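Local coordinates for N-acetylneuraminate lyase (Peptoclostridium difficile, PDB 4WOZ), which is a TIM-barrel lyase of the dihydrodipicolinate synthetase family, modelled here with 2-(acetylamino)-2-deoxy-d-mannose, at residues A[20-25]-A[35-40]; A[51-56]-A[83-88]. All coordinates share one frame; numbering follows the deposited sequence.

In the fold
Both contacts belong to the closed parallel barrel of eight strands and come one after the other along the chain, with centres about 12 Å apart. Contact 1 (20-25 with 35-40) packs the segment that leaves strand 17-21 against helix 34-48. That helix leads into strand 52-55, where contact 2 (51-56 with 83-88) begins; helix 67-81 then carries the chain to strand 86-90. The contacts meet where strands 17-21 and 52-55 lie side by side: Ser20 O with Tyr54 N, and Leu22 N with Tyr54 O, probably form hydrogen bonds. They belong to two successive beta-alpha-beta units that share strand 52-55, the repeat that builds up the barrel wall.

Contact 1 (A[20-25]-A[35-40])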
ATOM      1  N   SER A  20     -27.842  -5.790  11.706  1.00 27.49           N
ATOM      2  CA  SER A  20     -27.363  -4.423  11.868  1.00 26.75           C
ATOM      3  C   SER A  20     -26.181  -4.463  12.829  1.00 26.03           C
ATOM      4  O   SER A  20     -26.262  -5.090  13.890  1.00 24.15           O
ATOM      5  CB  SER A  20     -28.443  -3.515  12.474  1.00 26.26           C
ATOM      6  OG  SER A  20     -29.375  -3.072  11.504  1.00 30.66           O
ATOM      7  N   ALA A  21     -25.077  -3.825  12.451  1.00 24.41           N
ATOM      8  CA  ALA A  21     -23.927  -3.751  13.344  1.00 25.85           C
ATOM      9  C   ALA A  21     -24.381  -2.666  14.322  1.00 26.40           C
ATOM     10  O   ALA A  21     -24.354  -1.482  14.010  1.00 26.84           O
ATOM     11  CB  ALA A  21     -22.673  -3.312  12.580  1.00 25.17           C
ATOM     12  N   LEU A  22     -24.827  -3.089  15.496  1.00 29.05           N
ATOM     13  CA  LEU A  22     -25.351  -2.183  16.506  1.00 29.89           C
ATOM     14  C   LEU A  22     -24.453  -1.037  16.961  1.00 30.68           C
ATOM     15  O   LEU A  22     -23.300  -1.240  17.344  1.00 29.11           O
ATOM     16  CB  LEU A  22     -25.786  -2.988  17.734  1.00 30.17           C
ATOM     17  CG  LEU A  22     -26.544  -2.230  18.826  1.00 31.65           C
ATOM     18  CD1 LEU A  22     -27.901  -1.781  18.292  1.00 33.39           C
ATOM     19  CD2 LEU A  22     -26.728  -3.126  20.043  1.00 32.50           C
ATOM     20  N   LEU A  23     -25.000   0.174  16.916  1.00 32.41           N
ATOM     21  CA  LEU A  23     -24.278   1.349  17.380  1.00 33.50           C
ATOM     22  C   LEU A  23     -24.655   1.519  18.837  1.00 33.33           C
ATOM     23  O   LEU A  23     -25.693   1.031  19.280  1.00 32.50           O
ATOM     24  CB  LEU A  23     -24.676   2.613  16.611  1.00 35.32           C
ATOM     25  CG  LEU A  23     -23.998   2.852  15.263  1.00 36.45           C
ATOM     26  CD1 LEU A  23     -24.741   2.090  14.188  1.00 38.46           C
ATOM     27  CD2 LEU A  23     -23.998   4.331  14.941  1.00 37.04           C
ATOM     28  N   VAL A  24     -23.804   2.201  19.587  1.00 34.58           N
ATOM     29  CA  VAL A  24     -24.062   2.425  20.996  1.00 34.49           C
ATOM     30  C   VAL A  24     -24.322   3.909  21.226  1.00 36.32           C
ATOM     31  O   VAL A  24     -23.850   4.756  20.468  1.00 34.63           O
ATOM     32  CB  VAL A  24     -22.868   1.952  21.844  1.00 34.09           C
ATOM     33  CG1 VAL A  24     -23.075   2.326  23.307  1.00 33.50           C
ATOM     34  CG2 VAL A  24     -22.709   0.437  21.699  1.00 32.48           C
ATOM     35  N   SER A  25     -25.094   4.215  22.262  1.00 36.60           N
ATOM     36  CA  SER A  25     -25.412   5.596  22.586  1.00 38.50           C
ATOM     37  C   SER A  25     -24.468   6.083  23.679  1.00 39.09           C
ATOM     38  O   SER A  25     -24.202   5.367  24.642  1.00 39.61           O
ATOM     39  CB  SER A  25     -26.865   5.702  23.060  1.00 39.03           C
ATOM     40  OG  SER A  25     -27.208   7.042  23.365  1.00 36.83           O
ATOM     41  N   LYS A  35     -30.823   4.202  27.939  1.00 39.18           N
ATOM     42  CA  LYS A  35     -32.093   4.393  27.258  1.00 40.10           C
ATOM     43  C   LYS A  35     -31.841   4.501  25.762  1.00 38.74           C
ATOM     44  O   LYS A  35     -32.509   3.839  24.963  1.00 38.75           O
ATOM     45  CB  LYS A  35     -32.819   5.651  27.746  1.00 42.08           C
ATOM     46  CG  LYS A  35     -34.210   5.780  27.131  1.00 46.19           C
ATOM     47  CD  LYS A  35     -35.016   6.935  27.699  1.00 50.24           C
ATOM     48  CE  LYS A  35     -34.491   8.273  27.224  1.00 51.04           C
ATOM     49  NZ  LYS A  35     -35.392   9.379  27.657  1.00 55.01           N
ATOM     50  N   GLY A  36     -30.873   5.337  25.392  1.00 36.30           N
ATOM     51  CA  GLY A  36     -30.540   5.521  23.991  1.00 32.85           C
ATOM     52  C   GLY A  36     -30.168   4.204  23.335  1.00 32.08           C
ATOM     53  O   GLY A  36     -30.615   3.904  22.229  1.00 31.56           O
ATOM     54  N   LEU A  37     -29.351   3.414  24.022  1.00 30.53           N
ATOM     55  CA  LEU A  37     -28.928   2.121  23.498  1.00 30.42           C
ATOM     56  C   LEU A  37     -30.145   1.236  23.266  1.00 30.35           C
ATOM     57  O   LEU A  37     -30.249   0.565  22.240  1.00 30.45           O
ATOM     58  CB  LEU A  37     -27.962   1.441  24.472  1.00 27.44           C
ATOM     59  CG  LEU A  37     -27.558  -0.008  24.165  1.00 28.79           C
ATOM     60  CD1 LEU A  37     -27.048  -0.138  22.729  1.00 27.64           C
ATOM     61  CD2 LEU A  37     -26.492  -0.439  25.153  1.00 29.34           C
ATOM     62  N   ARG A  38     -31.074   1.242  24.219  1.00 30.15           N
ATOM     63  CA  ARG A  38     -32.285   0.438  24.093  1.00 30.55           C
ATOM     64  C   ARG A  38     -33.169   0.948  22.952  1.00 29.43           C
ATOM     65  O   ARG A  38     -33.859   0.166  22.299  1.00 32.04           O
ATOM     66  CB  ARG A  38     -33.058   0.427  25.421  1.00 26.56           C
ATOM     67  CG  ARG A  38     -32.460  -0.519  26.455  1.00 31.16           C
ATOM     68  CD  ARG A  38     -33.022  -0.285  27.852  1.00 29.17           C
ATOM     69  NE  ARG A  38     -32.434  -1.191  28.835  1.00 31.74           N
ATOM     70  CZ  ARG A  38     -32.707  -2.490  28.923  1.00 31.84           C
ATOM     71  NH1 ARG A  38     -33.572  -3.050  28.090  1.00 35.62           N
ATOM     72  NH2 ARG A  38     -32.106  -3.233  29.839  1.00 33.26           N
ATOM     73  N   GLN A  39     -33.142   2.253  22.699  1.00 29.76           N
ATOM     74  CA  GLN A  39     -33.940   2.814  21.614  1.00 28.80           C
ATOM     75  C   GLN A  39     -33.344   2.393  20.270  1.00 30.31           C
ATOM     76  O   GLN A  39     -34.072   2.075  19.334  1.00 31.27           O
ATOM     77  CB  GLN A  39     -33.983   4.340  21.708  1.00 29.14           C
ATOM     78  CG  GLN A  39     -34.548   4.868  23.027  1.00 31.41           C
ATOM     79  CD  GLN A  39     -34.704   6.377  23.034  1.00 32.70           C
ATOM     80  OE1 GLN A  39     -33.922   7.098  22.411  1.00 33.28           O
ATOM     81  NE2 GLN A  39     -35.706   6.864  23.752  1.00 33.14           N
ATOM     82  N   ILE A  40     -32.017   2.401  20.170  1.00 30.44           N
ATOM     83  CA  ILE A  40     -31.361   1.992  18.928  1.00 29.60           C
ATOM     84  C   ILE A  40     -31.778   0.553  18.630  1.00 29.45           C
ATOM     85  O   ILE A  40     -32.196   0.229  17.519  1.00 29.48           O
ATOM     86  CB  ILE A  40     -29.812   2.045  19.051  1.00 28.11           C
ATOM     87  CG1 ILE A  40     -29.341   3.499  19.184  1.00 28.12           C
ATOM     88  CG2 ILE A  40     -29.165   1.390  17.831  1.00 28.52           C
ATOM     89  CD1 ILE A  40     -27.838   3.640  19.442  1.00 28.01           C
TER
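In the first beta-alpha-beta unit of the TIM barrel, Leu22, Leu23 and Ser25, in the segment that leads on from strand 17-21, pack on the inward side of helix 34-48 through Leu37 and Ile40. Leu22 has CG anti to its backbone N (chi1 -172°), which carries CG toward the helix, and the fork there gives one methyl to each of two side chains one helical turn apart: CD1 presses on Ile40 CG2 at 3.4 Å, tighter than usual for two carbons, while CD2 lies 4.0 Å from Leu37 CD1, the two leucine side chains crossing at about a right angle. A branched leucine suits this place because one residue can serve both helix side chains. Ile40 uses its other branch as well. Ile40 CD1 reaches the loop backbone, 3.4 Å from Leu23 O, a buried carbonyl with no polar partner in the model. Farther along, Ser25 lies on the helix backbone, CB 3.5 Å from Leu37 N, and its OG sits 3.7 Å from Gly36 CA. Glycine suits position 36 because a CB there would collide with Ser25 OG. Serine is small enough to lie this close to the helix backbone, and its OG hydrogen-bonds to Glu275 O. Around this apolar core, Leu37 also touches Ile76 of helix 67-81, Leu23 leans on Ile265 of helix 261-271, and Ile40 meets Asn221 of helix 220-235.

Contact 2 (A[51-56]-A[83-88]); sequences DGLYVG and EEIKLI
Leu53 and Ile85 meet obliquely on one side of the paired strands, and Tyr54 and Ile88 do so on the other. Ile85 holds CG1 between its backbone N and carbonyl carbon (chi1 64°), and its CD1 ends 3.6 Å from Leu53 CG. Ile85 CD1 also lies 3.5 Å from Gly52 CA; a CB on Gly52 would clash with Lys86 O, and glycine avoids this. Leu87 CD2 comes to 4.0 Å from Leu53 CB, and the two leucines give the apolar surface packed under helix 67-81, at Val81 and Lys78. On the opposite face, Ile88 CG2 touches Tyr54 CD1 at 3.7 Å, and the tyrosine OH bonds to Ser115 OG. Lys86 runs extended from this face: its long aliphatic part can pass Asp51 O while NZ reaches the backbone carbonyls of Asp14 and Lys16. Four backbone bonds tie the strands: Lys86 N to Asp51 O, Leu53 N to Lys86 O, Ile88 N to Leu53 O and Val55 N to Ile88 O, the last the straightest at 171°. This ladder is that of neighbouring parallel strands in a TIM barrel, with leucines facing the helices and Tyr54 and Ile88 facing inward.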
ATOM      1  N   ASP A  51     -33.027  -9.067  10.769  1.00 29.52           N
ATOM      2  CA  ASP A  51     -33.143 -10.432  11.268  1.00 30.30           C
ATOM      3  C   ASP A  51     -32.392 -10.621  12.574  1.00 31.62           C
ATOM      4  O   ASP A  51     -32.606 -11.598  13.294  1.00 32.12           O
ATOM      5  CB  ASP A  51     -32.598 -11.412  10.229  1.00 31.13           C
ATOM      6  CG  ASP A  51     -33.383 -11.378   8.939  1.00 33.30           C
ATOM      7  OD1 ASP A  51     -34.601 -11.640   8.995  1.00 37.82           O
ATOM      8  OD2 ASP A  51     -32.790 -11.089   7.877  1.00 35.16           O
ATOM      9  N   GLY A  52     -31.500  -9.686  12.876  1.00 31.00           N
ATOM     10  CA  GLY A  52     -30.727  -9.792  14.094  1.00 28.33           C
ATOM     11  C   GLY A  52     -29.766  -8.637  14.253  1.00 28.75           C
ATOM     12  O   GLY A  52     -29.728  -7.719  13.426  1.00 27.95           O
ATOM     13  N   LEU A  53     -28.994  -8.680  15.331  1.00 27.31           N
ATOM     14  CA  LEU A  53     -28.024  -7.641  15.612  1.00 26.83           C
ATOM     15  C   LEU A  53     -26.648  -8.248  15.790  1.00 28.94           C
ATOM     16  O   LEU A  53     -26.505  -9.367  16.299  1.00 29.85           O
ATOM     17  CB  LEU A  53     -28.403  -6.880  16.888  1.00 26.19           C
ATOM     18  CG  LEU A  53     -29.758  -6.162  16.918  1.00 28.09           C
ATOM     19  CD1 LEU A  53     -29.976  -5.540  18.287  1.00 29.74           C
ATOM     20  CD2 LEU A  53     -29.801  -5.090  15.838  1.00 30.80           C
ATOM     21  N   TYR A  54     -25.645  -7.492  15.356  1.00 27.47           N
ATOM     22  CA  TYR A  54     -24.243  -7.865  15.467  1.00 28.13           C
ATOM     23  C   TYR A  54     -23.785  -6.877  16.534  1.00 28.22           C
ATOM     24  O   TYR A  54     -23.679  -5.676  16.277  1.00 27.28           O
ATOM     25  CB  TYR A  54     -23.525  -7.592  14.144  1.00 27.06           C
ATOM     26  CG  TYR A  54     -22.097  -8.069  14.075  1.00 27.16           C
ATOM     27  CD1 TYR A  54     -21.800  -9.407  13.804  1.00 25.74           C
ATOM     28  CD2 TYR A  54     -21.037  -7.175  14.237  1.00 26.03           C
ATOM     29  CE1 TYR A  54     -20.481  -9.839  13.690  1.00 26.13           C
ATOM     30  CE2 TYR A  54     -19.717  -7.595  14.125  1.00 25.55           C
ATOM     31  CZ  TYR A  54     -19.445  -8.926  13.852  1.00 25.37           C
ATOM     32  OH  TYR A  54     -18.141  -9.349  13.745  1.00 28.43           O
ATOM     33  N   VAL A  55     -23.539  -7.388  17.735  1.00 29.26           N
ATOM     34  CA  VAL A  55     -23.154  -6.552  18.861  1.00 28.14           C
ATOM     35  C   VAL A  55     -21.662  -6.600  19.188  1.00 28.92           C
ATOM     36  O   VAL A  55     -21.045  -7.664  19.179  1.00 28.42           O
ATOM     37  CB  VAL A  55     -23.970  -6.957  20.118  1.00 28.49           C
ATOM     38  CG1 VAL A  55     -23.747  -5.962  21.243  1.00 28.55           C
ATOM     39  CG2 VAL A  55     -25.456  -7.038  19.764  1.00 27.27           C
ATOM     40  N   GLY A  56     -21.091  -5.430  19.467  1.00 28.77           N
ATOM     41  CA  GLY A  56     -19.684  -5.347  19.814  1.00 29.45           C
ATOM     42  C   GLY A  56     -18.758  -5.180  18.630  1.00 29.58           C
ATOM     43  O   GLY A  56     -17.552  -5.389  18.742  1.00 31.37           O
ATOM     44  N   GLU A  83     -35.731 -12.789  22.862  1.00 44.68           N
ATOM     45  CA  GLU A  83     -35.674 -13.696  21.765  1.00 44.35           C
ATOM     46  C   GLU A  83     -36.361 -13.305  20.500  1.00 42.27           C
ATOM     47  O   GLU A  83     -36.576 -14.000  19.644  1.00 40.82           O
ATOM     48  CB  GLU A  83     -36.128 -15.052  22.151  1.00 46.18           C
ATOM     49  CG  GLU A  83     -35.901 -15.319  23.586  1.00 50.27           C
ATOM     50  CD  GLU A  83     -34.642 -16.006  23.834  1.00 53.10           C
ATOM     51  OE1 GLU A  83     -34.454 -16.365  24.952  1.00 54.90           O
ATOM     52  OE2 GLU A  83     -33.880 -16.175  22.929  1.00 53.61           O
ATOM     53  N   GLU A  84     -36.699 -12.088  20.458  1.00 40.29           N
ATOM     54  CA  GLU A  84     -37.360 -11.558  19.273  1.00 39.44           C
ATOM     55  C   GLU A  84     -36.537 -11.748  17.995  1.00 37.25           C
ATOM     56  O   GLU A  84     -37.067 -12.191  16.977  1.00 36.97           O
ATOM     57  CB  GLU A  84     -37.703 -10.083  19.492  1.00 41.39           C
ATOM     58  CG  GLU A  84     -38.528  -9.462  18.379  1.00 43.72           C
ATOM     59  CD  GLU A  84     -39.348  -8.281  18.861  1.00 46.03           C
ATOM     60  OE1 GLU A  84     -38.979  -7.693  19.905  1.00 47.13           O
ATOM     61  OE2 GLU A  84     -40.352  -7.938  18.194  1.00 45.18           O
ATOM     62  N   ILE A  85     -35.250 -11.413  18.042  1.00 34.57           N
ATOM     63  CA  ILE A  85     -34.388 -11.594  16.877  1.00 33.08           C
ATOM     64  C   ILE A  85     -33.085 -12.277  17.281  1.00 31.59           C
ATOM     65  O   ILE A  85     -32.821 -12.469  18.463  1.00 30.63           O
ATOM     66  CB  ILE A  85     -34.047 -10.257  16.180  1.00 33.10           C
ATOM     67  CG1 ILE A  85     -33.224  -9.374  17.117  1.00 33.05           C
ATOM     68  CG2 ILE A  85     -35.327  -9.560  15.735  1.00 32.89           C
ATOM     69  CD1 ILE A  85     -32.733  -8.101  16.467  1.00 36.68           C
ATOM     70  N   LYS A  86     -32.282 -12.638  16.284  1.00 32.40           N
ATOM     71  CA  LYS A  86     -31.007 -13.312  16.500  1.00 31.15           C
ATOM     72  C   LYS A  86     -29.918 -12.363  16.990  1.00 30.24           C
ATOM     73  O   LYS A  86     -29.952 -11.159  16.722  1.00 26.61           O
ATOM     74  CB  LYS A  86     -30.547 -13.981  15.203  1.00 32.64           C
ATOM     75  CG  LYS A  86     -31.542 -14.980  14.657  1.00 34.93           C
ATOM     76  CD  LYS A  86     -31.191 -15.384  13.240  1.00 37.97           C
ATOM     77  CE  LYS A  86     -32.378 -16.043  12.555  1.00 40.42           C
ATOM     78  NZ  LYS A  86     -32.093 -16.316  11.117  1.00 42.71           N
ATOM     79  N   LEU A  87     -28.945 -12.927  17.696  1.00 27.74           N
ATOM     80  CA  LEU A  87     -27.847 -12.149  18.241  1.00 27.75           C
ATOM     81  C   LEU A  87     -26.488 -12.778  17.996  1.00 29.26           C
ATOM     82  O   LEU A  87     -26.272 -13.969  18.270  1.00 28.75           O
ATOM     83  CB  LEU A  87     -28.028 -11.961  19.747  1.00 28.16           C
ATOM     84  CG  LEU A  87     -29.179 -11.084  20.234  1.00 30.22           C
ATOM     85  CD1 LEU A  87     -29.245 -11.148  21.751  1.00 29.39           C
ATOM     86  CD2 LEU A  87     -28.973  -9.656  19.759  1.00 29.85           C
ATOM     87  N   ILE A  88     -25.574 -11.966  17.476  1.00 27.20           N
ATOM     88  CA  ILE A  88     -24.207 -12.396  17.230  1.00 27.52           C
ATOM     89  C   ILE A  88     -23.332 -11.464  18.058  1.00 28.26           C
ATOM     90  O   ILE A  88     -23.499 -10.242  18.021  1.00 26.61           O
ATOM     91  CB  ILE A  88     -23.810 -12.256  15.750  1.00 28.09           C
ATOM     92  CG1 ILE A  88     -24.640 -13.213  14.889  1.00 26.00           C
ATOM     93  CG2 ILE A  88     -22.321 -12.554  15.588  1.00 29.16           C
ATOM     94  CD1 ILE A  88     -24.321 -13.120  13.406  1.00 28.26           C
TER